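Local atomic coordinates of endoglucanase E-5 (Thermobifida fusca, PDB entry 2CKS), a protein that hydrolyses internal beta-1,4-glucosidic linkages in cellulose, lichenin and cereal beta-D-glucans, this chain being its glycoside hydrolase family 5 catalytic domain. Residues E6-V11 against G93-V98; Y65-G70 against P108-D113; E188-P193 against E223-F228. All blocks are in the same frame, centred on the assembly; numbering follows the deposited sequence.

From the N terminus, residues 6-11 leave the short first helix and meet the start of strand 95-101 in interaction 1, closing a loop that holds the first two barrel strands. Interaction 2 opens inside that loop, at residues 65-70 after strand 59-65, and closes beyond it at residues 108-113, so the two contacts cross along the chain; it joins the loops that follow the second and third strands. Interaction 3 comes later, in series with both, and sets helix 187-191 against the approach to strand 227-233. Interactions 1 and 3 meet across the barrel interior, where Ile97 CD1 lies 3.8 Å from Phe228 CE2, whereas interaction 2 touches neither.

Interaction 1: residues E6-V11 against G93-V98; sequences ERYGKV and GLYVIV
The phenol of Tyr95 extends from the start of strand 95-101 and ends against the backbone of Gly9, where OH donates a hydrogen bond of 2.7 Å to Gly9 O. The hydroxyl lies in the carbonyl plane on a lone pair, with a C=O...OH angle of 127°, and the acceptor sits at the edge of the Tyr95 ring. Tyr95 CG lies anti to the carbonyl carbon, chi1 -69°, a torsion that carries the phenol off the strand toward residues 8-11.

This is the close-packed part of the contact. Tyr8 CB comes within 3.3 Å of Tyr95 OH, while Val11, approaching from the opposite direction, sets CG1 3.9 Å from Tyr95 CZ. The single oxygen is thus hemmed in by two aliphatic groups and the glycine peptide. Gly9 is the first residue beyond helix 4-8, and its positive phi of 67° belongs to the turn that presents its carbonyl to the phenol.

Away from the ring the contact thins out. Glu6, Arg7 and Lys10 make no contact with residues 93-98; Glu6 and Arg7 lie exposed, and Arg7 NH1 makes a weak hydrogen bond of 3.1 Å to Tyr8 OH. Lys10 forms a salt bridge with Asp165 instead, a ligand of the bound sodium ion. At the other segment Gly93, the C-prime residue of a Schellman motif, pairs its backbone with Val5.

A buried tyrosine at the beginning of the third strand therefore anchors the segment leading out of the N-terminal helix to the N-terminal end of the (beta/alpha)8, or TIM, barrel, away from the glutamates assigned as catalytic by similarity.

Interaction 2: residues Y65-G70 against P108-D113; sequences YIQEDG and PHYNLD
A reciprocal pair of side-chain amides, Gln67 with Asn111, joins two loops at the C-terminal, catalytic end of the TIM barrel, one following strand 59-65 and the other leading into helix 112-126. Asn111 ND2 donates to Gln67 OE1 at 2.9 Å, and Gln67 NE2 returns a nearly straight bond of 3.0 Å to Asn111 OD1, with an N-H...O angle of 166°. Each N-H points at an in-plane lone pair of the other carbonyl, and the two amides are nearly coplanar, 9° apart. The bend at Gln67 chi2 (70°) turns its amide to face the asparagine.

Both groups have further partners that help fix their rotation: Gln67 NE2 also bonds Glu72 OE1, and Asn111 OD1 also bonds Arg114 NH2. Asn111 occupies the N-cap position of helix 112-126 yet makes no capping bond, its amide facing Gln67 instead. The pair stands back from the presumed active site: the Asn111 side chain is about 11 Å from that of Glu139, the proton donor by similarity.

Hydrocarbon flanks the polar pair. Ile66 CG2 rests 3.3 Å from Asn111 OD1, and at the edge of the Tyr110 ring, CE2 lies 3.8 Å from Gln67 NE2.

Interaction 3: residues E188-P193 against E223-F228; sequences EIAANP and ELFPVF
Glu188 OE1 is gripped by two groups, a salt bridge from Arg173 NH1 and a hydrogen bond with Ser184 OG, just before the helix residues Ile189 and Ala190 that meet Leu224 and Phe225. The setting is the TIM barrel's outer wall: short helix 187-191, in the excursion between the fifth and sixth strands, packs on the link from helix 212-224 into strand 227-233.

Across the contact itself the interaction is apolar. Ile189 comes over one face of the Phe225 ring in a CH-pi contact, CG2 standing 4.1 Å from the ring centroid and 25° off the normal. The methyl is displaced toward the rim, so its nearest ring atom is CE2, 3.7 Å from Ile189 CG2. The longer branch stays on that side of the ring and reaches past it, with Ile189 CD1 3.9 Å from Phe225 CZ. The two side chains cross at about a right angle.

Phe225 takes a chi1 of 46°, with CG lodged between its backbone N and carbonyl carbon, a torsion that turns the ring toward the helix. Tyr201 of strand 199-206 meets the same ring edge-to-face, and Leu178 and Pro186 also touch it. An alanine in place of Phe225 would probably strip Ile189 of the face it rests on and open a gap between helix 187-191 and the link into strand 227-233.

Toward the surface the contact becomes slighter. The small side chain of Ala190 is consistent with the close approach of the segments, 6.3 Å between Ala190 CA and Leu224 CA, and it also borders the ring, with CB 4.3 Å from Phe225 CE2. On the side nearer solvent, Ala190 CB lies 3.8 Å from Leu224 CD1.

Interaction 1: residues E6-V11 against G93-V98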
loop_
_atom_site.group_PDB
_atom_site.type_symbol
_atom_site.label_atom_id
_atom_site.label_comp_id
_atom_site.label_asym_id
_atom_site.label_seq_id
_atom_site.Cartn_x
_atom_site.Cartn_y
_atom_site.Cartn_z
ATOM N N GLU A 6 -0.069 17.576 -7.713
ATOM C CA GLU A 6 -0.315 18.648 -8.675
ATOM C C GLU A 6 -0.048 18.217 -10.101
ATOM O O GLU A 6 -0.727 18.674 -11.032
ATOM C CB GLU A 6 0.536 19.855 -8.330
ATOM C CG GLU A 6 -0.028 20.586 -7.128
ATOM C CD GLU A 6 1.003 21.380 -6.355
ATOM O OE1 GLU A 6 0.639 21.846 -5.248
ATOM O OE2 GLU A 6 2.152 21.546 -6.836
ATOM N N ARG A 7 0.939 17.349 -10.273
ATOM C CA ARG A 7 1.375 16.942 -11.597
ATOM C C ARG A 7 0.469 15.891 -12.231
ATOM O O ARG A 7 0.296 15.889 -13.441
ATOM C CB ARG A 7 2.822 16.463 -11.556
ATOM C CG ARG A 7 3.780 17.623 -11.416
ATOM C CD ARG A 7 5.246 17.256 -11.477
ATOM N NE ARG A 7 5.634 16.391 -10.375
ATOM C CZ ARG A 7 5.877 15.087 -10.481
ATOM N NH1 ARG A 7 5.763 14.457 -11.642
ATOM N NH2 ARG A 7 6.222 14.403 -9.403
ATOM N N TYR A 8 -0.125 15.019 -11.422
ATOM C CA TYR A 8 -0.956 13.941 -11.959
ATOM C C TYR A 8 -2.442 14.121 -11.676
ATOM O O TYR A 8 -3.280 13.523 -12.353
ATOM C CB TYR A 8 -0.483 12.593 -11.434
ATOM C CG TYR A 8 0.982 12.317 -11.672
ATOM C CD1 TYR A 8 1.533 12.405 -12.950
ATOM C CD2 TYR A 8 1.820 11.960 -10.616
ATOM C CE1 TYR A 8 2.877 12.141 -13.170
ATOM C CE2 TYR A 8 3.161 11.699 -10.828
ATOM C CZ TYR A 8 3.683 11.790 -12.099
ATOM O OH TYR A 8 5.016 11.527 -12.319
ATOM N N GLY A 9 -2.783 14.918 -10.669
ATOM C CA GLY A 9 -4.170 15.234 -10.388
ATOM C C GLY A 9 -5.000 14.057 -9.920
ATOM O O GLY A 9 -4.543 13.192 -9.174
ATOM N N LYS A 10 -6.240 14.026 -10.389
ATOM C CA LYS A 10 -7.219 13.041 -9.979
ATOM C C LYS A 10 -6.966 11.730 -10.714
ATOM O O LYS A 10 -7.501 11.486 -11.800
ATOM C CB LYS A 10 -8.608 13.579 -10.300
ATOM C CG LYS A 10 -9.754 12.763 -9.776
ATOM C CD LYS A 10 -11.043 13.268 -10.411
ATOM C CE LYS A 10 -12.233 12.927 -9.570
ATOM N NZ LYS A 10 -13.391 13.805 -9.868
ATOM N N VAL A 11 -6.139 10.882 -10.126
ATOM C CA VAL A 11 -5.776 9.645 -10.791
ATOM C C VAL A 11 -7.006 8.731 -10.879
ATOM O O VAL A 11 -7.886 8.765 -10.024
ATOM C CB VAL A 11 -4.581 8.944 -10.108
ATOM C CG1 VAL A 11 -3.303 9.800 -10.210
ATOM C CG2 VAL A 11 -4.880 8.593 -8.667
ATOM N N GLY A 93 1.886 17.148 -0.621
ATOM C CA GLY A 93 1.762 16.853 -2.035
ATOM C C GLY A 93 1.806 15.394 -2.404
ATOM O O GLY A 93 2.100 15.058 -3.555
ATOM N N LEU A 94 1.504 14.531 -1.438
ATOM C CA LEU A 94 1.536 13.082 -1.628
ATOM C C LEU A 94 0.164 12.471 -1.845
ATOM O O LEU A 94 -0.815 12.879 -1.217
ATOM C CB LEU A 94 2.134 12.405 -0.401
ATOM C CG LEU A 94 3.541 12.818 0.001
ATOM C CD1 LEU A 94 3.891 12.186 1.351
ATOM C CD2 LEU A 94 4.508 12.417 -1.083
ATOM N N TYR A 95 0.110 11.472 -2.715
ATOM C CA TYR A 95 -1.014 10.550 -2.737
ATOM C C TYR A 95 -0.984 9.741 -1.460
ATOM O O TYR A 95 0.067 9.561 -0.847
ATOM C CB TYR A 95 -0.969 9.648 -3.974
ATOM C CG TYR A 95 -1.233 10.463 -5.209
ATOM C CD1 TYR A 95 -0.195 11.039 -5.931
ATOM C CD2 TYR A 95 -2.527 10.709 -5.624
ATOM C CE1 TYR A 95 -0.449 11.823 -7.042
ATOM C CE2 TYR A 95 -2.784 11.499 -6.722
ATOM C CZ TYR A 95 -1.753 12.041 -7.432
ATOM O OH TYR A 95 -1.988 12.842 -8.527
ATOM N N VAL A 96 -2.151 9.284 -1.038
ATOM C CA VAL A 96 -2.266 8.533 0.200
ATOM C C VAL A 96 -3.067 7.281 -0.039
ATOM O O VAL A 96 -4.143 7.349 -0.634
ATOM C CB VAL A 96 -2.991 9.332 1.276
ATOM C CG1 VAL A 96 -3.028 8.533 2.581
ATOM C CG2 VAL A 96 -2.307 10.635 1.493
ATOM N N ILE A 97 -2.549 6.143 0.413
ATOM C CA ILE A 97 -3.333 4.920 0.468
ATOM C C ILE A 97 -3.754 4.694 1.903
ATOM O O ILE A 97 -2.910 4.623 2.790
ATOM C CB ILE A 97 -2.521 3.719 -0.006
ATOM C CG1 ILE A 97 -2.047 3.946 -1.435
ATOM C CG2 ILE A 97 -3.353 2.440 0.132
ATOM C CD1 ILE A 97 -1.123 2.879 -1.951
ATOM N N VAL A 98 -5.058 4.578 2.129
ATOM C CA VAL A 98 -5.588 4.260 3.443
ATOM C C VAL A 98 -5.690 2.747 3.520
ATOM O O VAL A 98 -6.515 2.141 2.832
ATOM C CB VAL A 98 -6.952 4.906 3.652
ATOM C CG1 VAL A 98 -7.537 4.532 5.018
ATOM C CG2 VAL A 98 -6.832 6.425 3.487
#

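Interaction 2: residues Y65-G70 against P108-D113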
loop_
_atom_site.group_PDB
_atom_site.type_symbol
_atom_site.label_atom_id
_atom_site.label_comp_id
_atom_site.label_asym_id
_atom_site.label_seq_id
_atom_site.Cartn_x
_atom_site.Cartn_y
_atom_site.Cartn_z
ATOM N N TYR A 65 -3.201 -1.418 11.360
ATOM C CA TYR A 65 -3.607 -2.731 11.829
ATOM C C TYR A 65 -4.918 -2.602 12.595
ATOM O O TYR A 65 -5.214 -1.560 13.170
ATOM C CB TYR A 65 -2.574 -3.326 12.769
ATOM C CG TYR A 65 -1.325 -3.897 12.149
ATOM C CD1 TYR A 65 -0.395 -3.082 11.522
ATOM C CD2 TYR A 65 -1.053 -5.256 12.235
ATOM C CE1 TYR A 65 0.770 -3.595 10.993
ATOM C CE2 TYR A 65 0.115 -5.784 11.701
ATOM C CZ TYR A 65 1.019 -4.944 11.085
ATOM O OH TYR A 65 2.183 -5.448 10.548
ATOM N N ILE A 66 -5.703 -3.670 12.576
ATOM C CA ILE A 66 -6.999 -3.692 13.249
ATOM C C ILE A 66 -6.879 -4.483 14.549
ATOM O O ILE A 66 -7.230 -3.988 15.614
ATOM C CB ILE A 66 -8.082 -4.288 12.311
ATOM C CG1 ILE A 66 -7.954 -3.721 10.884
ATOM C CG2 ILE A 66 -9.472 -4.044 12.904
ATOM C CD1 ILE A 66 -8.012 -2.230 10.782
ATOM N N GLN A 67 -6.362 -5.699 14.437
ATOM C CA GLN A 67 -5.934 -6.481 15.584
ATOM C C GLN A 67 -4.493 -6.077 15.933
ATOM O O GLN A 67 -4.036 -5.018 15.512
ATOM C CB GLN A 67 -6.095 -7.972 15.281
ATOM C CG GLN A 67 -7.550 -8.436 15.374
ATOM C CD GLN A 67 -8.444 -7.908 14.257
ATOM O OE1 GLN A 67 -8.132 -8.068 13.076
ATOM N NE2 GLN A 67 -9.559 -7.290 14.631
ATOM N N GLU A 68 -3.796 -6.878 16.740
ATOM C CA GLU A 68 -2.402 -6.608 17.115
ATOM C C GLU A 68 -2.240 -5.208 17.724
ATOM O O GLU A 68 -1.315 -4.466 17.394
ATOM C CB GLU A 68 -1.467 -6.855 15.923
ATOM C CG GLU A 68 -1.639 -8.258 15.343
ATOM C CD GLU A 68 -0.681 -8.589 14.217
ATOM O OE1 GLU A 68 0.556 -8.505 14.423
ATOM O OE2 GLU A 68 -1.168 -8.944 13.121
ATOM N N ASP A 69 -3.163 -4.876 18.626
ATOM C CA ASP A 69 -3.169 -3.615 19.379
ATOM C C ASP A 69 -3.512 -2.391 18.531
ATOM O O ASP A 69 -3.255 -1.255 18.935
ATOM C CB ASP A 69 -1.839 -3.410 20.119
ATOM C CG ASP A 69 -1.574 -4.504 21.137
ATOM O OD1 ASP A 69 -0.445 -5.035 21.155
ATOM O OD2 ASP A 69 -2.439 -4.888 21.950
ATOM N N GLY A 70 -4.142 -2.635 17.387
ATOM C CA GLY A 70 -4.505 -1.589 16.459
ATOM C C GLY A 70 -5.904 -1.042 16.676
ATOM O O GLY A 70 -6.360 -0.881 17.801
ATOM N N PRO A 108 -11.074 -11.339 5.635
ATOM C CA PRO A 108 -11.460 -9.925 5.752
ATOM C C PRO A 108 -12.841 -9.735 6.372
ATOM O O PRO A 108 -13.092 -8.727 7.007
ATOM C CB PRO A 108 -11.444 -9.412 4.304
ATOM C CG PRO A 108 -10.696 -10.401 3.525
ATOM C CD PRO A 108 -10.782 -11.722 4.242
ATOM N N HIS A 109 -13.733 -10.707 6.209
ATOM C CA HIS A 109 -15.065 -10.565 6.780
ATOM C C HIS A 109 -15.062 -10.444 8.315
ATOM O O HIS A 109 -15.974 -9.853 8.894
ATOM C CB HIS A 109 -15.982 -11.716 6.349
ATOM C CG HIS A 109 -17.430 -11.340 6.325
ATOM N ND1 HIS A 109 -18.147 -11.076 7.474
ATOM C CD2 HIS A 109 -18.295 -11.184 5.296
ATOM C CE1 HIS A 109 -19.389 -10.767 7.151
ATOM N NE2 HIS A 109 -19.505 -10.825 5.836
ATOM N N TYR A 110 -14.037 -10.983 8.973
ATOM C CA TYR A 110 -13.877 -10.815 10.419
ATOM C C TYR A 110 -13.955 -9.344 10.850
ATOM O O TYR A 110 -14.417 -9.032 11.952
ATOM C CB TYR A 110 -12.544 -11.421 10.860
ATOM C CG TYR A 110 -12.354 -11.469 12.347
ATOM C CD1 TYR A 110 -12.793 -12.561 13.082
ATOM C CD2 TYR A 110 -11.741 -10.422 13.024
ATOM C CE1 TYR A 110 -12.623 -12.611 14.447
ATOM C CE2 TYR A 110 -11.571 -10.460 14.400
ATOM C CZ TYR A 110 -12.011 -11.559 15.104
ATOM O OH TYR A 110 -11.851 -11.599 16.476
ATOM N N ASN A 111 -13.493 -8.446 9.979
ATOM C CA ASN A 111 -13.438 -7.022 10.272
ATOM C C ASN A 111 -14.377 -6.179 9.406
ATOM O O ASN A 111 -14.222 -4.964 9.337
ATOM C CB ASN A 111 -11.996 -6.539 10.106
ATOM C CG ASN A 111 -11.118 -6.978 11.245
ATOM O OD1 ASN A 111 -11.399 -6.661 12.397
ATOM N ND2 ASN A 111 -10.081 -7.752 10.945
ATOM N N LEU A 112 -15.362 -6.814 8.779
ATOM C CA LEU A 112 -16.251 -6.119 7.844
ATOM C C LEU A 112 -17.072 -5.010 8.498
ATOM O O LEU A 112 -17.155 -3.909 7.966
ATOM C CB LEU A 112 -17.202 -7.112 7.164
ATOM C CG LEU A 112 -18.267 -6.458 6.270
ATOM C CD1 LEU A 112 -17.624 -5.703 5.130
ATOM C CD2 LEU A 112 -19.235 -7.497 5.743
ATOM N N ASP A 113 -17.704 -5.305 9.628
ATOM C CA ASP A 113 -18.557 -4.328 10.304
ATOM C C ASP A 113 -17.750 -3.083 10.681
ATOM O O ASP A 113 -18.189 -1.959 10.427
ATOM C CB ASP A 113 -19.219 -4.949 11.540
ATOM C CG ASP A 113 -20.363 -4.113 12.091
ATOM O OD1 ASP A 113 -21.125 -3.524 11.297
ATOM O OD2 ASP A 113 -20.580 -4.005 13.319
#

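Interaction 3: residues E188-P193 against E223-F228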
loop_
_atom_site.group_PDB
_atom_site.type_symbol
_atom_site.label_atom_id
_atom_site.label_comp_id
_atom_site.label_asym_id
_atom_site.label_seq_id
_atom_site.Cartn_x
_atom_site.Cartn_y
_atom_site.Cartn_z
ATOM N N GLU A 188 -7.353 -16.531 -11.819
ATOM C CA GLU A 188 -8.540 -16.716 -10.993
ATOM C C GLU A 188 -9.322 -15.414 -10.829
ATOM O O GLU A 188 -10.547 -15.403 -10.876
ATOM C CB GLU A 188 -8.108 -17.237 -9.632
ATOM C CG GLU A 188 -9.225 -17.507 -8.663
ATOM C CD GLU A 188 -8.769 -18.366 -7.507
ATOM O OE1 GLU A 188 -7.629 -18.161 -7.009
ATOM O OE2 GLU A 188 -9.557 -19.245 -7.104
ATOM N N ILE A 189 -8.597 -14.315 -10.643
ATOM C CA ILE A 189 -9.215 -12.994 -10.515
ATOM C C ILE A 189 -9.849 -12.555 -11.830
ATOM O O ILE A 189 -10.977 -12.068 -11.860
ATOM C CB ILE A 189 -8.157 -11.952 -10.058
ATOM C CG1 ILE A 189 -7.629 -12.305 -8.665
ATOM C CG2 ILE A 189 -8.734 -10.525 -10.095
ATOM C CD1 ILE A 189 -6.275 -11.653 -8.334
ATOM N N ALA A 190 -9.120 -12.720 -12.927
ATOM C CA ALA A 190 -9.601 -12.275 -14.232
ATOM C C ALA A 190 -10.871 -12.998 -14.645
ATOM O O ALA A 190 -11.736 -12.389 -15.284
ATOM C CB ALA A 190 -8.529 -12.458 -15.274
ATOM N N ALA A 191 -11.001 -14.260 -14.228
ATOM C CA ALA A 191 -12.176 -15.079 -14.539
ATOM C C ALA A 191 -13.398 -14.721 -13.698
ATOM O O ALA A 191 -14.520 -15.041 -14.076
ATOM C CB ALA A 191 -11.857 -16.563 -14.360
ATOM N N ASN A 192 -13.176 -14.087 -12.545
ATOM C CA ASN A 192 -14.247 -13.716 -11.626
ATOM C C ASN A 192 -13.912 -12.380 -10.948
ATOM O O ASN A 192 -13.677 -12.328 -9.751
ATOM C CB ASN A 192 -14.423 -14.829 -10.580
ATOM C CG ASN A 192 -15.664 -14.657 -9.731
ATOM O OD1 ASN A 192 -16.581 -13.917 -10.089
ATOM N ND2 ASN A 192 -15.703 -15.361 -8.598
ATOM N N PRO A 193 -13.866 -11.298 -11.716
ATOM C CA PRO A 193 -13.374 -10.027 -11.182
ATOM C C PRO A 193 -14.381 -9.357 -10.253
ATOM O O PRO A 193 -15.581 -9.650 -10.311
ATOM C CB PRO A 193 -13.137 -9.194 -12.441
ATOM C CG PRO A 193 -14.116 -9.716 -13.412
ATOM C CD PRO A 193 -14.254 -11.188 -13.135
ATOM N N GLU A 223 -1.228 -7.892 -17.415
ATOM C CA GLU A 223 -1.929 -8.031 -18.705
ATOM C C GLU A 223 -3.454 -7.952 -18.578
ATOM O O GLU A 223 -4.130 -7.600 -19.539
ATOM C CB GLU A 223 -1.630 -9.377 -19.375
ATOM C CG GLU A 223 -0.174 -9.686 -19.629
ATOM C CD GLU A 223 0.472 -8.764 -20.643
ATOM O OE1 GLU A 223 -0.208 -8.267 -21.578
ATOM O OE2 GLU A 223 1.692 -8.548 -20.511
ATOM N N LEU A 224 -3.983 -8.315 -17.408
ATOM C CA LEU A 224 -5.415 -8.596 -17.225
ATOM C C LEU A 224 -6.194 -7.517 -16.469
ATOM O O LEU A 224 -7.382 -7.340 -16.697
ATOM C CB LEU A 224 -5.589 -9.922 -16.474
ATOM C CG LEU A 224 -4.813 -11.135 -17.011
ATOM C CD1 LEU A 224 -4.761 -12.262 -16.010
ATOM C CD2 LEU A 224 -5.424 -11.605 -18.308
ATOM N N PHE A 225 -5.529 -6.840 -15.543
ATOM C CA PHE A 225 -6.196 -5.870 -14.669
ATOM C C PHE A 225 -5.148 -4.978 -14.006
ATOM O O PHE A 225 -3.963 -5.301 -14.051
ATOM C CB PHE A 225 -7.055 -6.572 -13.611
ATOM C CG PHE A 225 -6.376 -7.729 -12.929
ATOM C CD1 PHE A 225 -5.443 -7.521 -11.925
ATOM C CD2 PHE A 225 -6.699 -9.042 -13.278
ATOM C CE1 PHE A 225 -4.827 -8.593 -11.290
ATOM C CE2 PHE A 225 -6.080 -10.113 -12.656
ATOM C CZ PHE A 225 -5.152 -9.890 -11.650
ATOM N N PRO A 226 -5.556 -3.855 -13.416
ATOM C CA PRO A 226 -4.589 -2.963 -12.769
ATOM C C PRO A 226 -4.088 -3.542 -11.465
ATOM O O PRO A 226 -4.884 -4.051 -10.679
ATOM C CB PRO A 226 -5.395 -1.679 -12.525
ATOM C CG PRO A 226 -6.654 -1.849 -13.320
ATOM C CD PRO A 226 -6.924 -3.319 -13.314
ATOM N N VAL A 227 -2.777 -3.492 -11.274
ATOM C CA VAL A 227 -2.130 -3.988 -10.069
ATOM C C VAL A 227 -1.402 -2.829 -9.387
ATOM O O VAL A 227 -0.794 -1.993 -10.054
ATOM C CB VAL A 227 -1.116 -5.106 -10.395
ATOM C CG1 VAL A 227 -0.335 -5.504 -9.157
ATOM C CG2 VAL A 227 -1.817 -6.307 -10.983
ATOM N N PHE A 228 -1.486 -2.771 -8.064
ATOM C CA PHE A 228 -0.640 -1.885 -7.280
ATOM C C PHE A 228 0.101 -2.719 -6.250
ATOM O O PHE A 228 -0.501 -3.509 -5.526
ATOM C CB PHE A 228 -1.458 -0.797 -6.582
ATOM C CG PHE A 228 -0.622 0.376 -6.147
ATOM C CD1 PHE A 228 -0.628 1.565 -6.874
ATOM C CD2 PHE A 228 0.196 0.284 -5.032
ATOM C CE1 PHE A 228 0.179 2.630 -6.489
ATOM C CE2 PHE A 228 1.005 1.359 -4.647
ATOM C CZ PHE A 228 0.984 2.525 -5.379
#